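Local coordinates for pentacotripeptide-repeat region of PRORP domain-containing protein (Brachypodium distachyon, PDB 4ME2), which is a chloroplast pentatricopeptide-repeat (PPR) protein of the THA8 type that probably binds specific RNA sequences, as in group II introns, at residues V53-R64 and E91-L100; E144-R152 and V162-L171. All coordinates share one frame; numbering follows the deposited sequence.

Both contacts belong to one all-helical chain built from helix-turn-helix repeats of the pentatricopeptide type. They come in series: interaction 1 (53-64 with 91-100) closes before interaction 2 (144-152 with 162-171) opens. Their centres lie about 28 Å apart, on opposite sides of the chain's centre, and their nearest atoms are about 12 Å apart. Interaction 1 joins the end of helix 47-59 to the turn between helices 82-94 and 98-109. Interaction 2 joins the end of helix 133-151 to the loop and helix 168-180 that follow. They share no helix. The first contact thus ties together the N-terminal helices, and the second holds a long inter-helix loop against the middle of the array.

Interaction 1 (V53-R64 and E91-L100)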
loop_
_atom_site.group_PDB
_atom_site.type_symbol
_atom_site.label_atom_id
_atom_site.label_comp_id
_atom_site.label_asym_id
_atom_site.label_seq_id
_atom_site.Cartn_x
_atom_site.Cartn_y
_atom_site.Cartn_z
ATOM N N VAL A 53 -16.157 2.457 -15.092
ATOM C CA VAL A 53 -15.080 3.442 -15.202
ATOM C C VAL A 53 -15.661 4.782 -15.639
ATOM O O VAL A 53 -15.330 5.831 -15.079
ATOM C CB VAL A 53 -13.985 2.992 -16.196
ATOM C CG1 VAL A 53 -13.028 4.138 -16.520
ATOM C CG2 VAL A 53 -13.216 1.804 -15.638
ATOM N N GLN A 54 -16.545 4.755 -16.629
ATOM C CA GLN A 54 -17.115 6.012 -17.101
ATOM C C GLN A 54 -17.969 6.699 -16.040
ATOM O O GLN A 54 -17.898 7.919 -15.878
ATOM C CB GLN A 54 -17.841 5.831 -18.436
ATOM C CG GLN A 54 -16.870 5.604 -19.591
ATOM C CD GLN A 54 -15.788 6.676 -19.675
ATOM O OE1 GLN A 54 -16.071 7.839 -19.958
ATOM N NE2 GLN A 54 -14.540 6.284 -19.427
ATOM N N ALA A 55 -18.748 5.912 -15.302
ATOM C CA ALA A 55 -19.569 6.440 -14.214
ATOM C C ALA A 55 -18.719 7.076 -13.117
ATOM O O ALA A 55 -19.043 8.157 -12.630
ATOM C CB ALA A 55 -20.465 5.352 -13.637
ATOM N N LEU A 56 -17.633 6.412 -12.725
ATOM C CA LEU A 56 -16.780 6.948 -11.669
ATOM C C LEU A 56 -16.165 8.283 -12.091
ATOM O O LEU A 56 -16.092 9.216 -11.294
ATOM C CB LEU A 56 -15.694 5.945 -11.265
ATOM C CG LEU A 56 -14.766 6.386 -10.127
ATOM C CD1 LEU A 56 -15.557 6.895 -8.935
ATOM C CD2 LEU A 56 -13.834 5.257 -9.709
ATOM N N LYS A 57 -15.727 8.363 -13.344
ATOM C CA LYS A 57 -15.198 9.613 -13.892
ATOM C C LYS A 57 -16.282 10.704 -13.918
ATOM O O LYS A 57 -16.053 11.829 -13.469
ATOM C CB LYS A 57 -14.575 9.367 -15.275
ATOM C CG LYS A 57 -13.263 8.588 -15.216
ATOM C CD LYS A 57 -12.884 7.922 -16.537
ATOM C CE LYS A 57 -12.646 8.926 -17.651
ATOM N NZ LYS A 57 -12.279 8.252 -18.929
ATOM N N ARG A 58 -17.470 10.354 -14.403
ATOM C CA ARG A 58 -18.599 11.279 -14.461
ATOM C C ARG A 58 -18.969 11.817 -13.077
ATOM O O ARG A 58 -19.181 13.018 -12.905
ATOM C CB ARG A 58 -19.799 10.580 -15.104
ATOM C CG ARG A 58 -21.036 11.443 -15.281
ATOM C CD ARG A 58 -22.201 10.624 -15.827
ATOM N NE ARG A 58 -22.765 9.706 -14.832
ATOM C CZ ARG A 58 -22.823 8.380 -14.957
ATOM N NH1 ARG A 58 -22.365 7.776 -16.048
ATOM N NH2 ARG A 58 -23.357 7.652 -13.986
ATOM N N LEU A 59 -19.034 10.922 -12.094
ATOM C CA LEU A 59 -19.416 11.285 -10.727
ATOM C C LEU A 59 -18.413 12.202 -10.036
ATOM O O LEU A 59 -18.752 12.887 -9.069
ATOM C CB LEU A 59 -19.632 10.028 -9.874
ATOM C CG LEU A 59 -20.859 9.178 -10.218
ATOM C CD1 LEU A 59 -20.802 7.833 -9.505
ATOM C CD2 LEU A 59 -22.139 9.925 -9.882
ATOM N N THR A 60 -17.179 12.220 -10.522
ATOM C CA THR A 60 -16.138 12.980 -9.851
ATOM C C THR A 60 -15.558 14.074 -10.729
ATOM O O THR A 60 -14.478 14.578 -10.449
ATOM C CB THR A 60 -14.988 12.068 -9.393
ATOM O OG1 THR A 60 -14.472 11.347 -10.524
ATOM C CG2 THR A 60 -15.458 11.097 -8.300
ATOM N N ALA A 61 -16.275 14.457 -11.786
ATOM C CA ALA A 61 -15.726 15.392 -12.763
ATOM C C ALA A 61 -15.388 16.743 -12.138
ATOM O O ALA A 61 -14.444 17.412 -12.564
ATOM C CB ALA A 61 -16.681 15.564 -13.933
ATOM N N ALA A 62 -16.141 17.115 -11.109
ATOM C CA ALA A 62 -15.954 18.398 -10.433
ATOM C C ALA A 62 -15.159 18.285 -9.135
ATOM O O ALA A 62 -14.531 19.251 -8.698
ATOM C CB ALA A 62 -17.300 19.040 -10.161
ATOM N N ASP A 63 -15.196 17.108 -8.519
ATOM C CA ASP A 63 -14.621 16.925 -7.192
ATOM C C ASP A 63 -14.083 15.511 -7.076
ATOM O O ASP A 63 -14.854 14.556 -6.980
ATOM C CB ASP A 63 -15.687 17.191 -6.119
ATOM C CG ASP A 63 -15.123 17.200 -4.704
ATOM O OD1 ASP A 63 -13.901 17.000 -4.531
ATOM O OD2 ASP A 63 -15.914 17.408 -3.755
ATOM N N ARG A 64 -12.759 15.390 -7.100
ATOM C CA ARG A 64 -12.090 14.100 -6.935
ATOM C C ARG A 64 -11.404 13.953 -5.570
ATOM O O ARG A 64 -10.555 13.075 -5.386
ATOM C CB ARG A 64 -11.120 13.835 -8.102
ATOM C CG ARG A 64 -11.684 12.868 -9.138
ATOM C CD ARG A 64 -11.221 13.130 -10.565
ATOM N NE ARG A 64 -12.215 12.689 -11.554
ATOM C CZ ARG A 64 -12.076 12.780 -12.875
ATOM N NH1 ARG A 64 -10.970 13.285 -13.406
ATOM N NH2 ARG A 64 -13.052 12.362 -13.677
ATOM N N GLU A 91 -7.823 -0.236 -15.435
ATOM C CA GLU A 91 -8.040 0.728 -16.509
ATOM C C GLU A 91 -7.930 2.168 -16.012
ATOM O O GLU A 91 -7.398 3.036 -16.709
ATOM C CB GLU A 91 -9.381 0.497 -17.190
ATOM C CG GLU A 91 -9.710 1.502 -18.292
ATOM C CD GLU A 91 -8.755 1.456 -19.483
ATOM O OE1 GLU A 91 -7.882 0.563 -19.554
ATOM O OE2 GLU A 91 -8.886 2.323 -20.372
ATOM N N LEU A 92 -8.428 2.429 -14.810
ATOM C CA LEU A 92 -8.249 3.751 -14.214
ATOM C C LEU A 92 -6.761 4.052 -13.988
ATOM O O LEU A 92 -6.312 5.175 -14.222
ATOM C CB LEU A 92 -9.050 3.882 -12.917
ATOM C CG LEU A 92 -10.571 3.934 -13.065
ATOM C CD1 LEU A 92 -11.217 3.513 -11.756
ATOM C CD2 LEU A 92 -11.076 5.306 -13.507
ATOM N N GLN A 93 -6.008 3.045 -13.541
ATOM C CA GLN A 93 -4.552 3.149 -13.402
ATOM C C GLN A 93 -3.908 3.508 -14.740
ATOM O O GLN A 93 -3.081 4.420 -14.809
ATOM C CB GLN A 93 -3.948 1.832 -12.898
ATOM C CG GLN A 93 -4.186 1.495 -11.432
ATOM C CD GLN A 93 -3.628 0.127 -11.059
ATOM O OE1 GLN A 93 -4.342 -0.876 -11.106
ATOM N NE2 GLN A 93 -2.343 0.079 -10.707
ATOM N N ARG A 94 -4.300 2.795 -15.796
ATOM C CA ARG A 94 -3.707 2.970 -17.129
ATOM C C ARG A 94 -3.964 4.367 -17.686
ATOM O O ARG A 94 -3.080 4.972 -18.303
ATOM C CB ARG A 94 -4.233 1.911 -18.107
ATOM C CG ARG A 94 -3.461 1.841 -19.420
ATOM C CD ARG A 94 -4.220 1.053 -20.478
ATOM N NE ARG A 94 -5.483 1.697 -20.831
ATOM C CZ ARG A 94 -5.595 2.731 -21.660
ATOM N NH1 ARG A 94 -4.516 3.251 -22.236
ATOM N NH2 ARG A 94 -6.788 3.250 -21.913
ATOM N N GLN A 95 -5.172 4.873 -17.455
ATOM C CA GLN A 95 -5.554 6.216 -17.894
ATOM C C GLN A 95 -4.884 7.316 -17.068
ATOM O O GLN A 95 -4.947 8.491 -17.429
ATOM C CB GLN A 95 -7.077 6.375 -17.871
ATOM C CG GLN A 95 -7.796 5.499 -18.888
ATOM C CD GLN A 95 -9.300 5.681 -18.889
ATOM O OE1 GLN A 95 -10.030 4.837 -19.410
ATOM N NE2 GLN A 95 -9.775 6.779 -18.319
ATOM N N GLY A 96 -4.235 6.932 -15.972
ATOM C CA GLY A 96 -3.550 7.892 -15.107
ATOM C C GLY A 96 -4.442 8.574 -14.081
ATOM O O GLY A 96 -4.037 9.561 -13.464
ATOM N N HIS A 97 -5.654 8.055 -13.887
ATOM C CA HIS A 97 -6.551 8.585 -12.863
ATOM C C HIS A 97 -6.236 7.940 -11.548
ATOM O O HIS A 97 -6.984 7.089 -11.069
ATOM C CB HIS A 97 -8.009 8.345 -13.225
ATOM C CG HIS A 97 -8.423 8.990 -14.517
ATOM N ND1 HIS A 97 -8.431 10.328 -14.694
ATOM C CD2 HIS A 97 -8.837 8.431 -15.718
ATOM C CE1 HIS A 97 -8.834 10.606 -15.947
ATOM N NE2 HIS A 97 -9.083 9.444 -16.572
ATOM N N TRP A 98 -5.123 8.350 -10.955
ATOM C CA TRP A 98 -4.575 7.680 -9.778
ATOM C C TRP A 98 -5.523 7.699 -8.596
ATOM O O TRP A 98 -5.774 6.655 -7.980
ATOM C CB TRP A 98 -3.206 8.258 -9.445
ATOM C CG TRP A 98 -2.526 7.517 -8.344
ATOM C CD1 TRP A 98 -1.716 6.397 -8.444
ATOM C CD2 TRP A 98 -2.608 7.817 -6.927
ATOM N NE1 TRP A 98 -1.292 5.997 -7.205
ATOM C CE2 TRP A 98 -1.802 6.807 -6.246
ATOM C CE3 TRP A 98 -3.251 8.785 -6.177
ATOM C CZ2 TRP A 98 -1.654 6.792 -4.871
ATOM C CZ3 TRP A 98 -3.097 8.768 -4.789
ATOM C CH2 TRP A 98 -2.315 7.792 -4.150
ATOM N N SER A 99 -6.088 8.863 -8.273
ATOM C CA SER A 99 -6.998 8.954 -7.122
ATOM C C SER A 99 -8.249 8.069 -7.276
ATOM O O SER A 99 -8.711 7.480 -6.299
ATOM C CB SER A 99 -7.385 10.405 -6.822
ATOM O OG SER A 99 -8.281 10.889 -7.798
ATOM N N LEU A 100 -8.780 7.976 -8.498
ATOM C CA LEU A 100 -9.942 7.131 -8.778
ATOM C C LEU A 100 -9.567 5.660 -8.701
ATOM O O LEU A 100 -10.356 4.849 -8.226
ATOM C CB LEU A 100 -10.537 7.421 -10.156
ATOM C CG LEU A 100 -11.073 8.837 -10.379
ATOM C CD1 LEU A 100 -11.805 8.910 -11.711
ATOM C CD2 LEU A 100 -11.999 9.236 -9.247
#
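L100 sets its two methyls against T60 and R64, where the end of helix 47-59 packs on the turn between helices 82-94 and 98-109. The chain is a helix-turn-helix array of the PPR type. A Schellman motif at G96 ends helix 82-94, and H97 takes the N-cap position of the next. L100 CD2 comes within 3.5 Å of T60 OG1 and 3.6 Å of R64 CG. L100 CD1 lies over one face of the R64 guanidinium. That group is fixed from its own segment: NE donates almost straight to T60 OG1 (172°), and NH2 donates to K57 O. T60 OG1 lies between its backbone N and carbonyl carbon (chi1 56°), which lets it donate to L56 O while accepting from R64. Replacing R64 by an alanine would probably leave T60 OG1 without its donor and take away the arginine's cover from the methyls of L100. L56 CD2 meets L92 CD1 at 3.8 Å, the two side chains crossing at about a right angle. L56 also touches A72 of helix 66-77. The K57 chain bends at chi3 (63°). It crosses the H97 side chain at about a right angle, with K57 CE 3.8 Å from H97 NE2. At the far end, V53 CG1 rests 3.8 Å from L92 CD2.

Interaction 2 (E144-R152 and V162-L171); sequences EAFIEEKER and VWVGEDVYKL
K150 and E166 form a salt bridge, with K150 NZ donating to E166 OE1 at 2.7 Å on the syn lone pair of the carboxylate. A water links the same two groups. It accepts from K150 NZ and donates to E166 OE2, so both carboxylate oxygens are engaged. The lysine reaches this point by bending at chi2 and chi3 (-74° and -68°), which carries its amine past the indole of W163. A second polar link is weak: W163 NE1 points nearly straight at E151 OE1 (171°) but at 3.4 Å. E151 OE1 sits at the indole edge, near its plane. The W163 ring lies beside both bonds. K150 CB lies over one face in a CH-pi contact, 4.3 Å from the centroid of the six-membered ring. The indole turns its edge to the face of F146 in an offset edge-to-face pair, with centroids 5.5 Å apart. F146 CE2 also meets L171 CD1 at 4.1 Å. At the outer end, V162 CG2 lies 4.1 Å from E151 CG, beside the last turn of the helix. D167 N-caps helix 168-180 by accepting from K170 N. The loop thus lies against the end of helix 133-151, just before helix 168-180 begins. W163 and L171 also touch A194 of helix 184-197, while F146 and E166 touch P118 of helix 118-126.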
loop_
_atom_site.group_PDB
_atom_site.type_symbol
_atom_site.label_atom_id
_atom_site.label_comp_id
_atom_site.label_asym_id
_atom_site.label_seq_id
_atom_site.Cartn_x
_atom_site.Cartn_y
_atom_site.Cartn_z
ATOM N N GLU A 144 -1.377 2.527 6.497
ATOM C CA GLU A 144 -2.100 2.253 7.739
ATOM C C GLU A 144 -3.173 1.185 7.537
ATOM O O GLU A 144 -3.345 0.320 8.393
ATOM C CB GLU A 144 -2.720 3.525 8.319
ATOM C CG GLU A 144 -1.694 4.540 8.793
ATOM C CD GLU A 144 -0.760 3.988 9.849
ATOM O OE1 GLU A 144 -1.254 3.477 10.879
ATOM O OE2 GLU A 144 0.470 4.069 9.657
ATOM N N ALA A 145 -3.868 1.237 6.399
ATOM C CA ALA A 145 -4.928 0.274 6.088
ATOM C C ALA A 145 -4.369 -1.133 5.888
ATOM O O ALA A 145 -4.992 -2.113 6.292
ATOM C CB ALA A 145 -5.735 0.720 4.871
ATOM N N PHE A 146 -3.193 -1.217 5.276
ATOM C CA PHE A 146 -2.515 -2.487 5.069
ATOM C C PHE A 146 -2.129 -3.093 6.414
ATOM O O PHE A 146 -2.390 -4.265 6.667
ATOM C CB PHE A 146 -1.281 -2.283 4.185
ATOM C CG PHE A 146 -0.347 -3.466 4.140
ATOM C CD1 PHE A 146 -0.819 -4.747 3.857
ATOM C CD2 PHE A 146 1.017 -3.291 4.345
ATOM C CE1 PHE A 146 0.049 -5.831 3.801
ATOM C CE2 PHE A 146 1.894 -4.367 4.284
ATOM C CZ PHE A 146 1.407 -5.639 4.015
ATOM N N ILE A 147 -1.522 -2.287 7.278
ATOM C CA ILE A 147 -1.086 -2.791 8.581
ATOM C C ILE A 147 -2.292 -3.272 9.385
ATOM O O ILE A 147 -2.261 -4.358 9.971
ATOM C CB ILE A 147 -0.242 -1.751 9.353
ATOM C CG1 ILE A 147 1.073 -1.503 8.610
ATOM C CG2 ILE A 147 0.046 -2.225 10.774
ATOM C CD1 ILE A 147 1.872 -0.321 9.122
ATOM N N GLU A 148 -3.359 -2.475 9.374
ATOM C CA GLU A 148 -4.590 -2.820 10.087
ATOM C C GLU A 148 -5.234 -4.095 9.540
ATOM O O GLU A 148 -5.589 -4.990 10.314
ATOM C CB GLU A 148 -5.587 -1.657 10.074
ATOM C CG GLU A 148 -6.981 -2.047 10.561
ATOM C CD GLU A 148 -7.728 -0.917 11.252
ATOM O OE1 GLU A 148 -7.211 0.220 11.297
ATOM O OE2 GLU A 148 -8.843 -1.174 11.765
ATOM N N GLU A 149 -5.377 -4.193 8.220
ATOM C CA GLU A 149 -6.019 -5.377 7.647
ATOM C C GLU A 149 -5.258 -6.665 7.974
ATOM O O GLU A 149 -5.855 -7.733 8.062
ATOM C CB GLU A 149 -6.263 -5.234 6.138
ATOM C CG GLU A 149 -5.024 -5.363 5.266
ATOM C CD GLU A 149 -5.229 -4.871 3.843
ATOM O OE1 GLU A 149 -6.365 -4.509 3.477
ATOM O OE2 GLU A 149 -4.244 -4.859 3.082
ATOM N N LYS A 150 -3.948 -6.562 8.176
ATOM C CA LYS A 150 -3.152 -7.721 8.565
ATOM C C LYS A 150 -3.323 -8.023 10.047
ATOM O O LYS A 150 -3.631 -9.150 10.427
ATOM C CB LYS A 150 -1.674 -7.493 8.251
ATOM C CG LYS A 150 -1.374 -7.234 6.786
ATOM C CD LYS A 150 -1.486 -8.494 5.944
ATOM C CE LYS A 150 -0.383 -9.482 6.292
ATOM N NZ LYS A 150 -0.361 -10.631 5.347
ATOM N N GLU A 151 -3.134 -7.006 10.881
ATOM C CA GLU A 151 -3.085 -7.206 12.328
ATOM C C GLU A 151 -4.447 -7.499 12.948
ATOM O O GLU A 151 -4.541 -8.250 13.919
ATOM C CB GLU A 151 -2.412 -6.016 13.009
ATOM C CG GLU A 151 -0.961 -5.846 12.597
ATOM C CD GLU A 151 -0.232 -4.795 13.407
ATOM O OE1 GLU A 151 1.016 -4.840 13.429
ATOM O OE2 GLU A 151 -0.896 -3.932 14.018
ATOM N N ARG A 152 -5.499 -6.921 12.381
ATOM C CA ARG A 152 -6.856 -7.167 12.857
ATOM C C ARG A 152 -7.570 -8.233 12.013
ATOM O O ARG A 152 -8.767 -8.470 12.187
ATOM C CB ARG A 152 -7.657 -5.861 12.883
ATOM C CG ARG A 152 -7.001 -4.734 13.671
ATOM C CD ARG A 152 -7.837 -3.462 13.611
ATOM N NE ARG A 152 -9.212 -3.727 13.180
ATOM C CZ ARG A 152 -10.294 -3.569 13.938
ATOM N NH1 ARG A 152 -10.187 -3.122 15.183
ATOM N NH2 ARG A 152 -11.494 -3.848 13.445
ATOM N N VAL A 162 0.849 -12.301 12.632
ATOM C CA VAL A 162 0.394 -12.073 11.276
ATOM C C VAL A 162 1.531 -11.962 10.276
ATOM O O VAL A 162 1.312 -12.130 9.085
ATOM C CB VAL A 162 -0.464 -10.801 11.177
ATOM C CG1 VAL A 162 -1.730 -10.954 12.001
ATOM C CG2 VAL A 162 0.326 -9.584 11.634
ATOM N N TRP A 163 2.737 -11.687 10.758
ATOM C CA TRP A 163 3.815 -11.273 9.874
ATOM C C TRP A 163 4.886 -12.289 9.627
ATOM O O TRP A 163 5.635 -12.157 8.666
ATOM C CB TRP A 163 4.479 -10.026 10.413
ATOM C CG TRP A 163 3.606 -8.811 10.488
ATOM C CD1 TRP A 163 3.086 -8.217 11.621
ATOM C CD2 TRP A 163 3.167 -7.975 9.384
ATOM N NE1 TRP A 163 2.364 -7.105 11.297
ATOM C CE2 TRP A 163 2.371 -6.905 9.977
ATOM C CE3 TRP A 163 3.338 -8.008 8.021
ATOM C CZ2 TRP A 163 1.777 -5.926 9.216
ATOM C CZ3 TRP A 163 2.738 -7.011 7.259
ATOM C CH2 TRP A 163 1.976 -5.994 7.847
ATOM N N VAL A 164 4.993 -13.296 10.488
ATOM C CA VAL A 164 6.078 -14.284 10.380
ATOM C C VAL A 164 6.117 -15.033 9.038
ATOM O O VAL A 164 7.193 -15.408 8.565
ATOM C CB VAL A 164 6.067 -15.267 11.574
ATOM C CG1 VAL A 164 7.017 -16.435 11.349
ATOM C CG2 VAL A 164 6.441 -14.532 12.851
ATOM N N GLY A 165 4.952 -15.231 8.426
ATOM C CA GLY A 165 4.869 -15.918 7.139
ATOM C C GLY A 165 4.786 -15.006 5.927
ATOM O O GLY A 165 4.528 -15.471 4.813
ATOM N N GLU A 166 5.010 -13.709 6.134
ATOM C CA GLU A 166 4.901 -12.713 5.062
ATOM C C GLU A 166 5.938 -12.887 3.956
ATOM O O GLU A 166 7.101 -13.188 4.232
ATOM C CB GLU A 166 5.013 -11.299 5.640
ATOM C CG GLU A 166 4.619 -10.200 4.667
ATOM C CD GLU A 166 3.137 -10.216 4.338
ATOM O OE1 GLU A 166 2.343 -10.707 5.168
ATOM O OE2 GLU A 166 2.768 -9.741 3.245
ATOM N N ASP A 167 5.513 -12.680 2.708
ATOM C CA ASP A 167 6.422 -12.699 1.563
ATOM C C ASP A 167 7.376 -11.501 1.624
ATOM O O ASP A 167 7.031 -10.385 1.216
ATOM C CB ASP A 167 5.645 -12.727 0.240
ATOM C CG ASP A 167 6.554 -12.827 -0.982
ATOM O OD1 ASP A 167 7.698 -12.327 -0.942
ATOM O OD2 ASP A 167 6.123 -13.405 -2.000
ATOM N N VAL A 168 8.580 -11.757 2.131
ATOM C CA VAL A 168 9.585 -10.718 2.350
ATOM C C VAL A 168 9.920 -9.944 1.078
ATOM O O VAL A 168 10.121 -8.730 1.124
ATOM C CB VAL A 168 10.868 -11.296 2.986
ATOM C CG1 VAL A 168 12.010 -10.289 2.936
ATOM C CG2 VAL A 168 10.595 -11.726 4.422
ATOM N N TYR A 169 9.972 -10.641 -0.054
ATOM C CA TYR A 169 10.276 -9.987 -1.323
ATOM C C TYR A 169 9.233 -8.921 -1.661
ATOM O O TYR A 169 9.578 -7.788 -1.999
ATOM C CB TYR A 169 10.390 -11.012 -2.458
ATOM C CG TYR A 169 10.507 -10.389 -3.826
ATOM C CD1 TYR A 169 11.741 -9.960 -4.319
ATOM C CD2 TYR A 169 9.381 -10.225 -4.632
ATOM C CE1 TYR A 169 11.848 -9.382 -5.573
ATOM C CE2 TYR A 169 9.480 -9.650 -5.887
ATOM C CZ TYR A 169 10.712 -9.234 -6.352
ATOM O OH TYR A 169 10.809 -8.663 -7.598
ATOM N N LYS A 170 7.961 -9.285 -1.556
ATOM C CA LYS A 170 6.882 -8.343 -1.826
ATOM C C LYS A 170 6.826 -7.241 -0.772
ATOM O O LYS A 170 6.582 -6.076 -1.098
ATOM C CB LYS A 170 5.545 -9.074 -1.915
ATOM C CG LYS A 170 5.430 -9.971 -3.133
ATOM C CD LYS A 170 4.150 -10.786 -3.091
ATOM C CE LYS A 170 3.579 -10.965 -4.487
ATOM N NZ LYS A 170 2.331 -11.779 -4.446
ATOM N N LEU A 171 7.059 -7.600 0.486
ATOM C CA LEU A 171 7.097 -6.597 1.549
ATOM C C LEU A 171 8.217 -5.591 1.298
ATOM O O LEU A 171 8.047 -4.385 1.518
ATOM C CB LEU A 171 7.273 -7.259 2.917
ATOM C CG LEU A 171 7.106 -6.333 4.124
ATOM C CD1 LEU A 171 5.649 -5.924 4.293
ATOM C CD2 LEU A 171 7.638 -6.994 5.387
HETATM O O HOH W 1 -0.090 -9.416 2.884
#